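Local coordinates for protein acinetobacter secreted protease CpaA (Acinetobacter nosocomialis M2, PDB 6O38) that probably acts as a secreted zinc metalloprotease of the type II secretion pathway and forms a complex with its chaperone CpaB, at residues V370-I375 / R415-D420; F534-Y539 / I555-V560. All blocks are in the same frame, centred on the assembly; numbering follows the deposited sequence.

Interaction 1. Residues V370-I375 / R415-D420. With SO4 (sulfate ion), chain O.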
loop_
_atom_site.group_PDB
_atom_site.type_symbol
_atom_site.label_atom_id
_atom_site.label_comp_id
_atom_site.label_asym_id
_atom_site.label_seq_id
_atom_site.Cartn_x
_atom_site.Cartn_y
_atom_site.Cartn_z
ATOM N N VAL A 370 -23.299 2.057 14.998
ATOM C CA VAL A 370 -21.991 1.557 15.408
ATOM C C VAL A 370 -21.444 0.629 14.334
ATOM O O VAL A 370 -22.143 -0.270 13.849
ATOM C CB VAL A 370 -22.100 0.845 16.766
ATOM C CG1 VAL A 370 -20.890 -0.044 17.007
ATOM C CG2 VAL A 370 -22.255 1.862 17.887
ATOM N N ASP A 371 -20.180 0.841 13.956
ATOM C CA ASP A 371 -19.561 0.065 12.888
ATOM C C ASP A 371 -18.249 -0.588 13.316
ATOM O O ASP A 371 -17.524 -1.110 12.460
ATOM C CB ASP A 371 -19.331 0.949 11.653
ATOM C CG ASP A 371 -19.113 0.140 10.384
ATOM O OD1 ASP A 371 -19.939 -0.750 10.091
ATOM O OD2 ASP A 371 -18.113 0.396 9.679
ATOM N N SER A 372 -17.924 -0.581 14.607
ATOM C CA SER A 372 -16.705 -1.227 15.076
ATOM C C SER A 372 -16.835 -1.525 16.562
ATOM O O SER A 372 -17.522 -0.809 17.296
ATOM C CB SER A 372 -15.469 -0.358 14.819
ATOM O OG SER A 372 -15.513 0.835 15.582
ATOM N N TYR A 373 -16.172 -2.596 16.990
ATOM C CA TYR A 373 -16.112 -2.990 18.390
ATOM C C TYR A 373 -14.665 -2.961 18.861
ATOM O O TYR A 373 -13.764 -3.417 18.152
ATOM C CB TYR A 373 -16.710 -4.385 18.600
ATOM C CG TYR A 373 -18.096 -4.541 18.020
ATOM C CD1 TYR A 373 -19.214 -4.086 18.710
ATOM C CD2 TYR A 373 -18.290 -5.142 16.784
ATOM C CE1 TYR A 373 -20.485 -4.224 18.185
ATOM C CE2 TYR A 373 -19.558 -5.285 16.249
ATOM C CZ TYR A 373 -20.651 -4.824 16.954
ATOM O OH TYR A 373 -21.916 -4.964 16.428
ATOM N N THR A 374 -14.447 -2.428 20.059
ATOM C CA THR A 374 -13.101 -2.244 20.588
ATOM C C THR A 374 -12.673 -3.494 21.346
ATOM O O THR A 374 -13.327 -3.894 22.315
ATOM C CB THR A 374 -13.040 -1.021 21.501
ATOM O OG1 THR A 374 -13.412 0.148 20.759
ATOM C CG2 THR A 374 -11.634 -0.839 22.052
ATOM N N ILE A 375 -11.574 -4.100 20.910
ATOM C CA ILE A 375 -10.998 -5.268 21.565
ATOM C C ILE A 375 -9.787 -4.797 22.360
ATOM O O ILE A 375 -8.766 -4.409 21.783
ATOM C CB ILE A 375 -10.616 -6.354 20.551
ATOM C CG1 ILE A 375 -11.852 -6.816 19.775
ATOM C CG2 ILE A 375 -9.953 -7.531 21.253
ATOM C CD1 ILE A 375 -11.555 -7.849 18.711
ATOM N N ARG A 415 -15.199 -4.880 11.480
ATOM C CA ARG A 415 -15.823 -4.115 12.558
ATOM C C ARG A 415 -15.109 -4.360 13.889
ATOM O O ARG A 415 -15.701 -4.789 14.879
ATOM C CB ARG A 415 -17.304 -4.460 12.656
ATOM C CG ARG A 415 -18.103 -4.152 11.400
ATOM C CD ARG A 415 -19.590 -4.098 11.696
ATOM N NE ARG A 415 -20.390 -4.019 10.479
ATOM C CZ ARG A 415 -20.857 -5.077 9.822
ATOM N NH1 ARG A 415 -20.609 -6.301 10.271
ATOM N NH2 ARG A 415 -21.577 -4.913 8.721
ATOM N N PHE A 416 -13.809 -4.076 13.901
ATOM C CA PHE A 416 -13.056 -4.148 15.145
ATOM C C PHE A 416 -11.834 -3.244 15.061
ATOM O O PHE A 416 -11.312 -2.977 13.976
ATOM C CB PHE A 416 -12.632 -5.586 15.476
ATOM C CG PHE A 416 -11.360 -6.023 14.802
ATOM C CD1 PHE A 416 -11.371 -6.475 13.494
ATOM C CD2 PHE A 416 -10.155 -5.999 15.486
ATOM C CE1 PHE A 416 -10.204 -6.885 12.876
ATOM C CE2 PHE A 416 -8.983 -6.405 14.872
ATOM C CZ PHE A 416 -9.009 -6.848 13.565
ATOM N N TYR A 417 -11.397 -2.779 16.228
ATOM C CA TYR A 417 -10.123 -2.101 16.399
ATOM C C TYR A 417 -9.429 -2.673 17.624
ATOM O O TYR A 417 -10.082 -3.089 18.585
ATOM C CB TYR A 417 -10.279 -0.583 16.577
ATOM C CG TYR A 417 -10.702 0.178 15.343
ATOM C CD1 TYR A 417 -9.781 0.511 14.359
ATOM C CD2 TYR A 417 -12.016 0.599 15.180
ATOM C CE1 TYR A 417 -10.161 1.221 13.235
ATOM C CE2 TYR A 417 -12.404 1.309 14.061
ATOM C CZ TYR A 417 -11.474 1.618 13.092
ATOM O OH TYR A 417 -11.860 2.326 11.978
ATOM N N LEU A 418 -8.101 -2.693 17.586
ATOM C CA LEU A 418 -7.311 -3.103 18.738
ATOM C C LEU A 418 -6.924 -1.875 19.549
ATOM O O LEU A 418 -6.485 -0.865 18.989
ATOM C CB LEU A 418 -6.061 -3.870 18.305
ATOM C CG LEU A 418 -6.283 -5.259 17.706
ATOM C CD1 LEU A 418 -4.957 -5.985 17.549
ATOM C CD2 LEU A 418 -7.249 -6.072 18.556
ATOM N N ARG A 419 -7.103 -1.961 20.864
ATOM C CA ARG A 419 -6.719 -0.902 21.789
ATOM C C ARG A 419 -5.859 -1.514 22.882
ATOM O O ARG A 419 -6.300 -2.440 23.572
ATOM C CB ARG A 419 -7.955 -0.218 22.382
ATOM C CG ARG A 419 -7.695 0.617 23.626
ATOM C CD ARG A 419 -8.936 1.415 23.999
ATOM N NE ARG A 419 -8.828 2.044 25.313
ATOM C CZ ARG A 419 -9.426 1.590 26.409
ATOM N NH1 ARG A 419 -9.273 2.227 27.562
ATOM N NH2 ARG A 419 -10.184 0.503 26.353
ATOM N N ASP A 420 -4.638 -1.009 23.036
ATOM C CA ASP A 420 -3.760 -1.500 24.089
ATOM C C ASP A 420 -4.103 -0.786 25.393
ATOM O O ASP A 420 -4.078 0.448 25.464
ATOM C CB ASP A 420 -2.286 -1.321 23.712
ATOM C CG ASP A 420 -1.797 0.108 23.865
ATOM O OD1 ASP A 420 -2.397 1.018 23.256
ATOM O OD2 ASP A 420 -0.814 0.317 24.607
HETATM S S SO4 O . -10.540 3.223 30.445
HETATM O O1 SO4 O . -11.065 1.882 30.211
HETATM O O2 SO4 O . -11.614 4.090 30.921
HETATM O O3 SO4 O . -9.481 3.164 31.449
HETATM O O4 SO4 O . -9.998 3.761 29.200
#
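Y373 and F416 open a run of parallel strand pairs that T374 with Y417 and I375 with L418 continue. The axes of 373-375 and 416-420 approach to 4.7 Å with N-to-C directions 34° apart, and the backbone bonds alternate in donor: Y373 N to R415 O, Y417 N to Y373 O, I375 N to Y417 O, R419 N to I375 O.

On the face bearing Y373, F416, I375 and L418 the contacts are mainly apolar, though R415 O comes to the Y373 ring edge. I375 CD1 reaches F416 CD2 at 4.0 Å, while I375 CB lies 3.9 Å from L418 CD2. L504, V500 and M496 of zinc-binding helix 496-504 touch this face, consistent with the pair lying in the reprolysin-like catalytic region. Strand 367-381 also pairs antiparallel with 358-364, of the StcE-like sandwich region.

T374 and Y417 occupy the other face, where T374 CG2 rests 3.7 Å from R419 CB. S372 OG, hydrogen-bonded to R360 N, sits in the plane of the Y417 ring, 3.5 Å from CE2.

D371 OD1 meets R415 NE at 3.3 Å in a salt bridge whose hydrogen bond is weak, the planes 79° apart; R415 extends from CG (chi3 -171°), carrying NE to the carboxylate, and D371 OD2 pairs with R360. R419 NH2 is salt-bridged to D376, and NH1 gives a weak bond (3.2 Å) to O1 of a sulfate probably from the crystallisation liquor.

Interaction 2. Residues F534-Y539 / I555-V560; sequences FYSSPY and IDAVSV
S536 meets the start of helix 557-569, whose N-cap is D556: S536 O accepts from both A557 N and V558 N, two amides of the first turn. The V558 N bond is the straighter, 3.1 Å with 153° at the hydrogen and nearly along the C=O axis; that from A557 N is weak. A557 N also reaches S536 OG at 3.0 Å, because chi1 of 70° sets OG between the backbone N and the carbonyl carbon. The same hydroxyl is bonded to S516 O, so this buried group is tied to both the helix start and the loop residue S516. D556 OD1 completes the cap by accepting from S559 N, which comes from above the carboxylate plane.

Around these bonds the packing is close and largely buried. V558 CG2 lies 3.7 Å from S537 CB and 4.0 Å from Y535 CB, touching residues two apart in the loop segment; I555 CG2 flanks the S536 hydroxymethyl. P538 CD touches D556 CG at 3.4 Å, the two side chains crossing at about a right angle. Beyond CB, Y535 turns away from the helix start: its OH binds R497 O, and its side chain touches M527, probably the methionine of a metzincin Met-turn.

Y539, by contrast, is exposed and meets nothing of the helix start closely. Its backbone is fixed by an ST turn, S537 OG accepting from Y539 N at 3.2 Å, and P538 CG lies 4.0 Å above one face of the Y539 ring, offset toward its rim.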
loop_
_atom_site.group_PDB
_atom_site.type_symbol
_atom_site.label_atom_id
_atom_site.label_comp_id
_atom_site.label_asym_id
_atom_site.label_seq_id
_atom_site.Cartn_x
_atom_site.Cartn_y
_atom_site.Cartn_z
ATOM N N PHE A 534 -5.075 -5.958 3.838
ATOM C CA PHE A 534 -6.477 -6.343 3.770
ATOM C C PHE A 534 -6.681 -7.707 4.409
ATOM O O PHE A 534 -5.795 -8.566 4.376
ATOM C CB PHE A 534 -6.995 -6.394 2.326
ATOM C CG PHE A 534 -7.026 -5.061 1.637
ATOM C CD1 PHE A 534 -8.100 -4.203 1.810
ATOM C CD2 PHE A 534 -5.993 -4.675 0.799
ATOM C CE1 PHE A 534 -8.135 -2.978 1.172
ATOM C CE2 PHE A 534 -6.022 -3.451 0.158
ATOM C CZ PHE A 534 -7.095 -2.602 0.344
ATOM N N TYR A 535 -7.857 -7.891 5.000
ATOM C CA TYR A 535 -8.412 -9.215 5.226
ATOM C C TYR A 535 -9.290 -9.580 4.035
ATOM O O TYR A 535 -9.863 -8.707 3.377
ATOM C CB TYR A 535 -9.225 -9.267 6.521
ATOM C CG TYR A 535 -8.407 -9.097 7.783
ATOM C CD1 TYR A 535 -7.661 -10.150 8.297
ATOM C CD2 TYR A 535 -8.389 -7.887 8.466
ATOM C CE1 TYR A 535 -6.916 -10.001 9.451
ATOM C CE2 TYR A 535 -7.645 -7.730 9.624
ATOM C CZ TYR A 535 -6.910 -8.791 10.111
ATOM O OH TYR A 535 -6.169 -8.643 11.260
ATOM N N SER A 536 -9.392 -10.876 3.755
ATOM C CA SER A 536 -10.047 -11.307 2.528
ATOM C C SER A 536 -11.549 -11.050 2.591
ATOM O O SER A 536 -12.181 -11.208 3.638
ATOM C CB SER A 536 -9.776 -12.789 2.265
ATOM O OG SER A 536 -10.447 -13.610 3.200
ATOM N N SER A 537 -12.113 -10.647 1.451
ATOM C CA SER A 537 -13.535 -10.355 1.314
ATOM C C SER A 537 -13.899 -10.230 -0.160
ATOM O O SER A 537 -13.163 -9.599 -0.930
ATOM C CB SER A 537 -13.907 -9.072 2.059
ATOM O OG SER A 537 -15.241 -8.687 1.772
ATOM N N PRO A 538 -15.027 -10.803 -0.591
ATOM C CA PRO A 538 -15.455 -10.644 -1.988
ATOM C C PRO A 538 -15.947 -9.247 -2.327
ATOM O O PRO A 538 -16.372 -9.017 -3.464
ATOM C CB PRO A 538 -16.586 -11.673 -2.124
ATOM C CG PRO A 538 -17.125 -11.814 -0.744
ATOM C CD PRO A 538 -15.954 -11.646 0.183
ATOM N N TYR A 539 -15.923 -8.313 -1.380
ATOM C CA TYR A 539 -16.309 -6.933 -1.633
ATOM C C TYR A 539 -15.109 -5.997 -1.618
ATOM O O TYR A 539 -15.282 -4.774 -1.667
ATOM C CB TYR A 539 -17.356 -6.492 -0.610
ATOM C CG TYR A 539 -18.474 -7.498 -0.456
ATOM C CD1 TYR A 539 -19.331 -7.779 -1.512
ATOM C CD2 TYR A 539 -18.663 -8.179 0.740
ATOM C CE1 TYR A 539 -20.350 -8.704 -1.379
ATOM C CE2 TYR A 539 -19.681 -9.106 0.882
ATOM C CZ TYR A 539 -20.520 -9.364 -0.180
ATOM O OH TYR A 539 -21.535 -10.286 -0.045
ATOM N N ILE A 555 -14.293 -17.807 0.343
ATOM C CA ILE A 555 -13.151 -17.105 0.928
ATOM C C ILE A 555 -13.651 -15.731 1.355
ATOM O O ILE A 555 -13.717 -14.804 0.540
ATOM C CB ILE A 555 -11.970 -16.988 -0.042
ATOM C CG1 ILE A 555 -11.535 -18.371 -0.532
ATOM C CG2 ILE A 555 -10.803 -16.272 0.623
ATOM C CD1 ILE A 555 -10.501 -18.331 -1.637
ATOM N N ASP A 556 -14.008 -15.595 2.636
ATOM C CA ASP A 556 -14.520 -14.330 3.170
ATOM C C ASP A 556 -14.097 -14.247 4.639
ATOM O O ASP A 556 -14.799 -14.732 5.529
ATOM C CB ASP A 556 -16.031 -14.240 3.010
ATOM C CG ASP A 556 -16.567 -12.845 3.267
ATOM O OD1 ASP A 556 -15.784 -11.962 3.678
ATOM O OD2 ASP A 556 -17.779 -12.629 3.053
ATOM N N ALA A 557 -12.947 -13.612 4.880
ATOM C CA ALA A 557 -12.463 -13.466 6.249
ATOM C C ALA A 557 -13.246 -12.400 7.007
ATOM O O ALA A 557 -13.502 -12.549 8.207
ATOM C CB ALA A 557 -10.971 -13.133 6.249
ATOM N N VAL A 558 -13.625 -11.317 6.324
ATOM C CA VAL A 558 -14.295 -10.204 6.993
ATOM C C VAL A 558 -15.642 -10.644 7.557
ATOM O O VAL A 558 -16.061 -10.188 8.629
ATOM C CB VAL A 558 -14.443 -9.016 6.024
ATOM C CG1 VAL A 558 -15.226 -7.884 6.672
ATOM C CG2 VAL A 558 -13.073 -8.528 5.574
ATOM N N SER A 559 -16.332 -11.549 6.858
ATOM C CA SER A 559 -17.628 -12.014 7.342
ATOM C C SER A 559 -17.496 -12.806 8.637
ATOM O O SER A 559 -18.387 -12.746 9.491
ATOM C CB SER A 559 -18.318 -12.860 6.273
ATOM O OG SER A 559 -17.654 -14.100 6.098
ATOM N N VAL A 560 -16.399 -13.544 8.804
ATOM C CA VAL A 560 -16.187 -14.285 10.043
ATOM C C VAL A 560 -15.725 -13.353 11.157
ATOM O O VAL A 560 -16.135 -13.502 12.314
ATOM C CB VAL A 560 -15.190 -15.435 9.804
ATOM C CG1 VAL A 560 -14.795 -16.087 11.121
ATOM C CG2 VAL A 560 -15.794 -16.464 8.862
#

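Along the chain interaction 1 (370-375 / 415-420) is completed ahead of interaction 2 (534-539 / 555-560), and their centres are about 17 Å apart. They meet directly where F416 CZ packs 4.1 Å from Y535 OH. Helix 557-569 joins them too: its start is capped in interaction 2, while I561, Q566, I568 and S569 further along it touch F416, Y373 and I375 of interaction 1. Helix 391-411 contacts both F416 and Y535. Helix 496-504, which carries the zinc ligands H498 and H502, packs on interaction 1 and supplies R497 O to Y535. The strand pair and the Y535 loop thus both meet the zinc-binding helix.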